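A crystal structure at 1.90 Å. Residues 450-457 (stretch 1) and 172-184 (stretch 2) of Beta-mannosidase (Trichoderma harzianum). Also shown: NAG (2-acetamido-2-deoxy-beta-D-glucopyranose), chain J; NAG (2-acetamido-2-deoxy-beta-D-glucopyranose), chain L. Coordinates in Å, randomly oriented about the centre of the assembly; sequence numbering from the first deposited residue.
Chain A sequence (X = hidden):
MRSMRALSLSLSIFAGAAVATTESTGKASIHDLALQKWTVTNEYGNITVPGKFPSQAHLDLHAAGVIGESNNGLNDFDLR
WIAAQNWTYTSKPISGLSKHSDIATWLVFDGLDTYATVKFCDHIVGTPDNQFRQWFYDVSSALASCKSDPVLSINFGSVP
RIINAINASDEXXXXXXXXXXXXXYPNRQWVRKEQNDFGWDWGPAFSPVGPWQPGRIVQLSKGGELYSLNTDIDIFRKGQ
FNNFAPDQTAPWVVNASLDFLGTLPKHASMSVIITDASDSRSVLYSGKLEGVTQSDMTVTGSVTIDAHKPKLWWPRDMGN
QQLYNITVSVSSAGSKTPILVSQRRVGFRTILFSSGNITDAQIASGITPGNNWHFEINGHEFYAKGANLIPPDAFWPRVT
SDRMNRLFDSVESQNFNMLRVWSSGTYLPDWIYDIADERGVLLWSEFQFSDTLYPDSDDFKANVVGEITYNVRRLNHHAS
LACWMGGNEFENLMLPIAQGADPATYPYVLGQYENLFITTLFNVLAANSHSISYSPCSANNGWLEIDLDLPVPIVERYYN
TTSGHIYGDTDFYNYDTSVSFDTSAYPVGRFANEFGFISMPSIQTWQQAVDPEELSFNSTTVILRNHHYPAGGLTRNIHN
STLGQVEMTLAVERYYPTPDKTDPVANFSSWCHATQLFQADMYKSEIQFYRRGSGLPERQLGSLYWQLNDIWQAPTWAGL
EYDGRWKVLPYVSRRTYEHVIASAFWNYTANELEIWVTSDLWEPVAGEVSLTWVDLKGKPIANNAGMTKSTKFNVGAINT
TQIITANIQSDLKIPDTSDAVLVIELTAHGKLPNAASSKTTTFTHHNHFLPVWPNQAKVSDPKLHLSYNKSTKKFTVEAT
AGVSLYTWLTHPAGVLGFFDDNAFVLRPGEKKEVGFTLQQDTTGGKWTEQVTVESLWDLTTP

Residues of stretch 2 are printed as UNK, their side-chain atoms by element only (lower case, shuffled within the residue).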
ATOM      1  N   SER A 450      30.463 -17.289   1.283  1.00 37.85           N
ATOM      2  CA  SER A 450      30.211 -16.132   2.138  1.00 38.10           C
ATOM      3  C   SER A 450      29.691 -16.394   3.573  1.00 38.80           C
ATOM      4  O   SER A 450      28.619 -16.956   3.765  1.00 38.52           O
ATOM      5  CB  SER A 450      29.271 -15.178   1.363  1.00 37.21           C
ATOM      6  OG  SER A 450      29.017 -13.987   2.082  1.00 36.44           O
ATOM      7  N   ASP A 451      30.499 -16.006   4.561  1.00 39.72           N
ATOM      8  CA  ASP A 451      30.091 -15.932   5.941  1.00 41.58           C
ATOM      9  C   ASP A 451      29.625 -17.282   6.520  1.00 41.92           C
ATOM     10  O   ASP A 451      28.729 -17.352   7.358  1.00 40.14           O
ATOM     11  CB  ASP A 451      28.987 -14.880   6.078  1.00 45.12           C
ATOM     12  CG  ASP A 451      28.798 -14.412   7.509  1.00 53.84           C
ATOM     13  OD1 ASP A 451      29.740 -14.545   8.339  1.00 55.99           O
ATOM     14  OD2 ASP A 451      27.682 -13.917   7.815  1.00 57.64           O
ATOM     15  N   THR A 452      30.243 -18.343   6.044  1.00 40.51           N
ATOM     16  CA  THR A 452      30.094 -19.659   6.630  1.00 40.65           C
ATOM     17  C   THR A 452      31.211 -20.502   6.048  1.00 40.71           C
ATOM     18  O   THR A 452      31.936 -20.051   5.146  1.00 39.63           O
ATOM     19  CB  THR A 452      28.715 -20.273   6.330  1.00 39.37           C
ATOM     20  OG1 THR A 452      28.488 -21.424   7.173  1.00 40.99           O
ATOM     21  CG2 THR A 452      28.580 -20.618   4.857  1.00 38.25           C
ATOM     22  N   LEU A 453      31.365 -21.710   6.593  1.00 41.90           N
ATOM     23  CA  LEU A 453      32.343 -22.667   6.082  1.00 42.62           C
ATOM     24  C   LEU A 453      31.608 -23.666   5.228  1.00 42.75           C
ATOM     25  O   LEU A 453      30.419 -23.846   5.405  1.00 42.60           O
ATOM     26  CB  LEU A 453      33.115 -23.343   7.224  1.00 43.22           C
ATOM     27  CG  LEU A 453      33.987 -22.400   8.066  1.00 43.41           C
ATOM     28  CD1 LEU A 453      34.806 -23.180   9.088  1.00 45.66           C
ATOM     29  CD2 LEU A 453      34.921 -21.547   7.222  1.00 44.67           C
ATOM     30  N   TYR A 454      32.329 -24.300   4.299  1.00 41.93           N
ATOM     31  CA  TYR A 454      31.708 -25.059   3.232  1.00 42.95           C
ATOM     32  C   TYR A 454      32.217 -26.508   3.163  1.00 43.48           C
ATOM     33  O   TYR A 454      33.298 -26.831   3.716  1.00 41.04           O
ATOM     34  CB  TYR A 454      31.951 -24.350   1.889  1.00 42.24           C
ATOM     35  CG  TYR A 454      31.124 -23.096   1.742  1.00 40.23           C
ATOM     36  CD1 TYR A 454      31.564 -21.893   2.250  1.00 38.74           C
ATOM     37  CD2 TYR A 454      29.883 -23.144   1.135  1.00 39.88           C
ATOM     38  CE1 TYR A 454      30.795 -20.761   2.150  1.00 38.73           C
ATOM     39  CE2 TYR A 454      29.094 -22.025   1.023  1.00 39.10           C
ATOM     40  CZ  TYR A 454      29.554 -20.823   1.511  1.00 39.29           C
ATOM     41  OH  TYR A 454      28.743 -19.702   1.450  1.00 36.70           O
ATOM     42  N   PRO A 455      31.441 -27.371   2.488  1.00 44.00           N
ATOM     43  CA  PRO A 455      31.892 -28.759   2.238  1.00 46.07           C
ATOM     44  C   PRO A 455      33.129 -28.811   1.355  1.00 46.35           C
ATOM     45  O   PRO A 455      33.426 -27.862   0.624  1.00 44.03           O
ATOM     46  CB  PRO A 455      30.701 -29.399   1.508  1.00 44.29           C
ATOM     47  CG  PRO A 455      29.543 -28.524   1.794  1.00 44.85           C
ATOM     48  CD  PRO A 455      30.107 -27.142   1.907  1.00 43.87           C
ATOM     49  N   ASP A 456      33.850 -29.922   1.445  1.00 48.23           N
ATOM     50  CA  ASP A 456      35.005 -30.167   0.579  1.00 48.50           C
ATOM     51  C   ASP A 456      35.100 -31.653   0.180  1.00 50.71           C
ATOM     52  O   ASP A 456      36.196 -32.164  -0.053  1.00 48.06           O
ATOM     53  CB  ASP A 456      36.302 -29.718   1.252  1.00 47.74           C
ATOM     54  CG  ASP A 456      37.466 -29.645   0.283  1.00 48.22           C
ATOM     55  OD1 ASP A 456      37.248 -29.243  -0.890  1.00 48.20           O
ATOM     56  OD2 ASP A 456      38.612 -29.982   0.683  1.00 46.79           O
ATOM     57  N   SER A 457      33.940 -32.302   0.047  1.00 49.49           N
ATOM     58  CA  SER A 457      33.874 -33.653  -0.492  1.00 51.39           C
ATOM     59  C   SER A 457      34.227 -33.572  -1.978  1.00 52.12           C
ATOM     60  O   SER A 457      34.308 -32.483  -2.542  1.00 50.37           O
ATOM     61  CB  SER A 457      32.472 -34.208  -0.309  1.00 50.13           C
ATOM     62  OG  SER A 457      31.545 -33.435  -1.066  1.00 49.55           O
ATOM     63  N   UNK A 172      27.113 -36.976   5.961  1.00 55.17           N
ATOM     64  CA  UNK A 172      27.748 -35.742   5.461  1.00 54.00           C
ATOM     65  C   UNK A 172      28.381 -34.952   6.600  1.00 51.92           C
ATOM     66  O   UNK A 172      28.097 -35.178   7.782  1.00 52.04           O
ATOM     67  c   UNK A 172      26.066 -35.621   3.575  1.00 54.57           C
ATOM     68  c   UNK A 172      25.739 -34.179   5.572  1.00 52.90           C
ATOM     69  c   UNK A 172      26.773 -34.832   4.665  1.00 54.02           C
ATOM     70  N   UNK A 173      29.217 -34.002   6.223  1.00 50.97           N
ATOM     71  CA  UNK A 173      29.840 -33.109   7.182  1.00 50.46           C
ATOM     72  C   UNK A 173      28.834 -32.226   7.924  1.00 48.64           C
ATOM     73  O   UNK A 173      27.797 -31.804   7.379  1.00 48.68           O
ATOM     74  c   UNK A 173      30.901 -32.231   6.507  1.00 48.88           C
ATOM     75  n   UNK A 173      33.846 -30.264   7.731  1.00 46.83           N
ATOM     76  o   UNK A 173      33.139 -30.799   5.678  1.00 45.62           O
ATOM     77  c   UNK A 173      32.981 -30.819   6.888  1.00 46.75           C
ATOM     78  c   UNK A 173      31.781 -31.512   7.512  1.00 49.19           C
ATOM     79  N   UNK A 174      29.152 -31.983   9.188  1.00 47.19           N
ATOM     80  CA  UNK A 174      28.433 -31.041  10.018  1.00 47.87           C
ATOM     81  C   UNK A 174      29.419 -30.141  10.730  1.00 48.49           C
ATOM     82  O   UNK A 174      30.566 -30.529  10.961  1.00 47.69           O
ATOM     83  c   UNK A 174      27.538 -31.780  11.016  1.00 48.55           C
ATOM     84  c   UNK A 174      26.467 -32.575  10.347  1.00 50.05           C
ATOM     85  n   UNK A 174      24.693 -33.318   9.291  1.00 52.28           N
ATOM     86  n   UNK A 174      26.622 -33.904  10.020  1.00 50.48           N
ATOM     87  c   UNK A 174      25.531 -34.333   9.412  1.00 52.13           C
ATOM     88  c   UNK A 174      25.255 -32.206   9.870  1.00 50.23           C
ATOM     89  N   UNK A 175      28.957 -28.938  11.057  1.00 46.22           N
ATOM     90  CA  UNK A 175      29.792 -27.924  11.653  1.00 46.16           C
ATOM     91  C   UNK A 175      29.098 -27.442  12.918  1.00 46.65           C
ATOM     92  O   UNK A 175      27.870 -27.639  13.074  1.00 46.01           O
ATOM     93  c   UNK A 175      28.894 -28.629   6.551  1.00 42.43           C
ATOM     94  c   UNK A 175      29.940 -26.729  10.685  1.00 44.97           C
ATOM     95  c   UNK A 175      30.715 -26.992   9.454  1.00 43.68           C
ATOM     96  c   UNK A 175      30.238 -27.581   8.243  1.00 43.52           C
ATOM     97  c   UNK A 175      29.004 -28.100   7.830  1.00 42.83           C
ATOM     98  c   UNK A 175      31.211 -28.132   6.056  1.00 43.22           C
ATOM     99  c   UNK A 175      32.028 -26.689   9.242  1.00 44.50           C
ATOM    100  c   UNK A 175      31.321 -27.606   7.340  1.00 43.60           C
ATOM    101  n   UNK A 175      32.401 -27.062   7.979  1.00 44.85           N
ATOM    102  c   UNK A 175      29.991 -28.640   5.676  1.00 42.86           C
ATOM    103  N   UNK A 176      29.857 -26.782  13.803  1.00 46.17           N
ATOM    104  CA  UNK A 176      29.258 -26.143  14.975  1.00 48.18           C
ATOM    105  C   UNK A 176      28.189 -25.134  14.577  1.00 47.01           C
ATOM    106  O   UNK A 176      28.266 -24.542  13.503  1.00 46.07           O
ATOM    107  c   UNK A 176      31.315 -26.636  13.784  1.00 45.33           C
ATOM    108  c   UNK A 176      31.632 -26.151  15.156  1.00 46.61           C
ATOM    109  c   UNK A 176      30.436 -25.442  15.660  1.00 46.30           C
ATOM    110  N   UNK A 177      27.202 -24.971  15.451  1.00 47.24           N
ATOM    111  CA  UNK A 177      26.069 -24.113  15.212  1.00 47.42           C
ATOM    112  C   UNK A 177      26.495 -22.671  14.888  1.00 47.04           C
ATOM    113  O   UNK A 177      25.927 -22.047  14.009  1.00 46.33           O
ATOM    114  c   UNK A 177      25.151 -24.141  16.436  1.00 50.40           C
ATOM    115  N   UNK A 178      27.520 -22.167  15.573  1.00 47.50           N
ATOM    116  CA  UNK A 178      27.986 -20.807  15.354  1.00 47.35           C
ATOM    117  C   UNK A 178      28.579 -20.597  13.948  1.00 46.34           C
ATOM    118  O   UNK A 178      28.553 -19.488  13.423  1.00 44.64           O
ATOM    119  o   UNK A 178      30.161 -21.148  16.415  1.00 49.40           O
ATOM    120  c   UNK A 178      28.983 -20.380  16.450  1.00 48.29           C
ATOM    121  N   UNK A 179      29.088 -21.673  13.347  1.00 44.52           N
ATOM    122  CA  UNK A 179      29.688 -21.633  12.017  1.00 43.44           C
ATOM    123  C   UNK A 179      28.610 -21.633  10.910  1.00 42.78           C
ATOM    124  O   UNK A 179      28.794 -20.983   9.889  1.00 43.36           O
ATOM    125  c   UNK A 179      30.682 -22.793  11.824  1.00 44.86           C
ATOM    126  c   UNK A 179      31.877 -22.653  12.779  1.00 45.51           C
ATOM    127  c   UNK A 179      31.198 -22.866  10.399  1.00 44.52           C
ATOM    128  N   UNK A 180      27.510 -22.342  11.113  1.00 43.80           N
ATOM    129  CA  UNK A 180      26.436 -22.449  10.094  1.00 43.02           C
ATOM    130  C   UNK A 180      25.139 -21.739  10.529  1.00 42.54           C
ATOM    131  O   UNK A 180      24.058 -21.999  10.019  1.00 42.59           O
ATOM    132  c   UNK A 180      26.152 -23.934   9.750  1.00 45.25           C
ATOM    133  c   UNK A 180      25.734 -24.732  10.979  1.00 45.94           C
ATOM    134  c   UNK A 180      27.376 -24.559   9.102  1.00 45.45           C
ATOM    135  N   UNK A 181      25.261 -20.855  11.503  1.00 43.50           N
ATOM    136  CA  UNK A 181      24.152 -20.054  11.992  1.00 43.59           C
ATOM    137  C   UNK A 181      23.447 -19.377  10.834  1.00 41.32           C
ATOM    138  O   UNK A 181      24.093 -18.684  10.050  1.00 42.19           O
ATOM    139  o   UNK A 181      20.833 -15.519  15.136  1.00 55.46           O
ATOM    140  c   UNK A 181      23.650 -18.090  13.526  1.00 47.42           C
ATOM    141  c   UNK A 181      22.686 -18.570  14.380  1.00 50.49           C
ATOM    142  c   UNK A 181      24.699 -18.998  12.938  1.00 45.67           C
ATOM    143  c   UNK A 181      21.745 -16.399  14.613  1.00 50.16           C
ATOM    144  c   UNK A 181      22.694 -15.893  13.766  1.00 50.61           C
ATOM    145  c   UNK A 181      21.723 -17.728  14.936  1.00 52.34           C
ATOM    146  c   UNK A 181      23.654 -16.732  13.238  1.00 51.58           C
ATOM    147  N   UNK A 182      22.141 -19.591  10.685  1.00 41.10           N
ATOM    148  CA  UNK A 182      21.487 -18.998   9.520  1.00 40.62           C
ATOM    149  C   UNK A 182      21.095 -17.527   9.679  1.00 41.28           C
ATOM    150  O   UNK A 182      21.226 -16.958  10.771  1.00 40.98           O
ATOM    151  c   UNK A 182      21.185 -20.301  11.558  1.00 44.09           C
ATOM    152  c   UNK A 182      20.207 -19.811   9.376  1.00 43.27           C
ATOM    153  c   UNK A 182      19.916 -20.371  10.723  1.00 43.66           C
ATOM    154  N   UNK A 183      20.604 -16.953   8.573  1.00 39.81           N
ATOM    155  CA  UNK A 183      19.951 -15.654   8.557  1.00 39.49           C
ATOM    156  C   UNK A 183      18.478 -15.963   8.665  1.00 40.05           C
ATOM    157  O   UNK A 183      17.829 -15.636   9.670  1.00 38.40           O
ATOM    158  c   UNK A 183      21.683 -14.288   7.247  1.00 37.97           C
ATOM    159  c   UNK A 183      24.247 -13.211   7.225  1.00 36.50           C
ATOM    160  c   UNK A 183      21.942 -13.074   7.848  1.00 38.30           C
ATOM    161  c   UNK A 183      20.288 -14.872   7.265  1.00 38.56           C
ATOM    162  c   UNK A 183      22.728 -14.950   6.631  1.00 37.22           C
ATOM    163  c   UNK A 183      23.215 -12.529   7.835  1.00 36.74           C
ATOM    164  c   UNK A 183      24.014 -14.418   6.629  1.00 36.99           C
ATOM    165  N   UNK A 184      17.954 -16.625   7.634  1.00 39.54           N
ATOM    166  CA  UNK A 184      16.623 -17.173   7.703  1.00 40.01           C
ATOM    167  C   UNK A 184      16.669 -18.694   7.491  1.00 41.22           C
ATOM    168  O   UNK A 184      16.636 -19.412   8.486  1.00 43.60           O
ATOM    169  c   UNK A 184      14.639 -14.129   6.305  1.00 38.35           C
ATOM    170  c   UNK A 184      15.665 -16.429   6.756  1.00 39.16           C
ATOM    171  o   UNK A 184      15.222 -13.116   5.850  1.00 38.25           O
ATOM    172  o   UNK A 184      13.462 -14.437   5.996  1.00 40.60           O
ATOM    173  c   UNK A 184      15.416 -15.011   7.265  1.00 39.82           C
TER
HETATM  174  C1  NAG J1005      21.382 -30.927  10.286  1.00 56.15           C
HETATM  175  C2  NAG J1005      20.367 -30.321  11.238  1.00 60.74           C
HETATM  176  C3  NAG J1005      20.608 -30.640  12.703  1.00 61.10           C
HETATM  177  C4  NAG J1005      20.901 -32.123  12.946  1.00 63.00           C
HETATM  178  C5  NAG J1005      21.865 -32.677  11.901  1.00 63.29           C
HETATM  179  C6  NAG J1005      22.024 -34.198  12.051  1.00 61.73           C
HETATM  180  C7  NAG J1005      19.292 -28.257  10.581  1.00 61.06           C
HETATM  181  C8  NAG J1005      19.438 -26.766  10.520  1.00 61.62           C
HETATM  182  N2  NAG J1005      20.351 -28.883  11.091  1.00 60.02           N
HETATM  183  O3  NAG J1005      19.431 -30.254  13.384  1.00 60.45           O
HETATM  184  O4  NAG J1005      21.516 -32.231  14.212  1.00 68.47           O
HETATM  185  O5  NAG J1005      21.453 -32.329  10.574  1.00 59.48           O
HETATM  186  O6  NAG J1005      21.613 -34.892  10.884  1.00 60.31           O
HETATM  187  O7  NAG J1005      18.257 -28.813  10.164  1.00 58.01           O
HETATM  188  C1  NAG L1007      18.677 -13.633  17.160  1.00 41.26           C
HETATM  189  C2  NAG L1007      19.690 -13.319  18.225  1.00 40.50           C
HETATM  190  C3  NAG L1007      20.280 -14.617  18.752  1.00 41.32           C
HETATM  191  C4  NAG L1007      19.129 -15.513  19.215  1.00 43.45           C
HETATM  192  C5  NAG L1007      18.102 -15.684  18.091  1.00 45.98           C
HETATM  193  C6  NAG L1007      16.903 -16.536  18.491  1.00 45.02           C
HETATM  194  C7  NAG L1007      21.253 -11.417  18.296  1.00 43.06           C
HETATM  195  C8  NAG L1007      22.284 -10.600  17.549  1.00 45.32           C
HETATM  196  N2  NAG L1007      20.696 -12.443  17.651  1.00 42.70           N
HETATM  197  O3  NAG L1007      21.197 -14.295  19.800  1.00 41.69           O
HETATM  198  O4  NAG L1007      19.586 -16.798  19.617  1.00 46.92           O
HETATM  199  O5  NAG L1007      17.625 -14.408  17.717  1.00 43.39           O
HETATM  200  O6  NAG L1007      16.301 -15.954  19.620  1.00 47.91           O
HETATM  201  O7  NAG L1007      20.969 -11.089  19.441  1.00 44.38           O
HETATM  202  O   HOH W   1      32.742 -32.078   3.321  1.00 42.44           O
HETATM  203  O   HOH W   2      34.697 -26.673   5.955  1.00 37.75           O

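Position 172 has three side-chain carbons, one bonded to CA and carrying the other two. This beta-branched, all-carbon pattern is valine, V172, and it lies out of reach of stretch 1.

Position 173 carries three carbons in a row, the third bearing one oxygen and one nitrogen: a terminal amide two methylenes from CA. Its CA-to-CB bond points toward stretch 1, and its oxygen faces the P455-D456 backbone. It is glutamine, Q173. Q173 OE1 is 4.4 Å from D456 N, too far to bond directly, and water 1 bridges them, donating to Q173 OE1 (2.7 Å from the water O) and accepting from D456 N (3.1 Å from the same O).

At position 174 one carbon leads to a five-membered ring of three carbons and two nitrogens, an imidazole, which makes no contact with stretch 1: histidine, H174. Its NE2 lies 3.6 Å from O5 of NAG (chain J).

Position 175 shows one carbon, then fused five- and six-membered rings holding eight carbons and one nitrogen. The rings touch L453, Y454 and P455. Only tryptophan has this indole, so this is W175. Its CZ2 lies 3.4 Å from Y454 O and its CH2 3.9 Å from P455 CG, while CD1 is 4.1 Å from L453 CB. Water 2 accepts from W175 NE1 (3.1 Å to the water O) and donates to Y454 O (2.6 Å from that O).

Position 176 has three carbons closing a ring onto the backbone N, which identifies proline, P176. Position 177 has a single carbon, alanine, A177. Position 178 has one carbon and then one oxygen, serine, S178. None of these three touches stretch 1, but P176 O accepts a hydrogen bond from the N of position 179 at 3.0 Å.

Position 179 again has one carbon carrying two more, and these pack on the side chain of L453, so it is valine, V179. Its CG1 is 3.7 Å from L453 CG, and its backbone O accepts a hydrogen bond from T452 OG1 at 2.8 Å.

Position 180 repeats the three-carbon branched pattern, beside the T452 hydroxyl: valine, V180. Its CG1 approaches T452 OG1 to 3.8 Å.

Position 181 has one carbon and a six-carbon ring bearing an oxygen, a phenol, and the side chain makes no contact with stretch 1: tyrosine, Y181. Its OH lies 3.5 Å from C1 of NAG (chain L).

Position 182 closes three carbons onto its backbone N, proline, P182, without contact. Position 183 has one carbon and an unsubstituted six-carbon ring whose nearest neighbour on stretch 1 is the D451 carboxylate: phenylalanine, F183, with CZ 3.6 Å from D451 OD2. Position 184 has three carbons, the third carrying two oxygens, far from stretch 1: glutamate, E184.

The contact buries 368 Å² in all, without paired strands. The one direct hydrogen bond, T452 OG1 to V179 O (2.8 Å), lies where the CA atoms of T452 and V179 are 5.8 Å apart. L453 packs against both V179 and W175, and two waters link polar groups that do not bond directly. L453 N and O remain buried without partners in the model.

Stretch 2, residues 172-184: VQHWPASVVYPFE
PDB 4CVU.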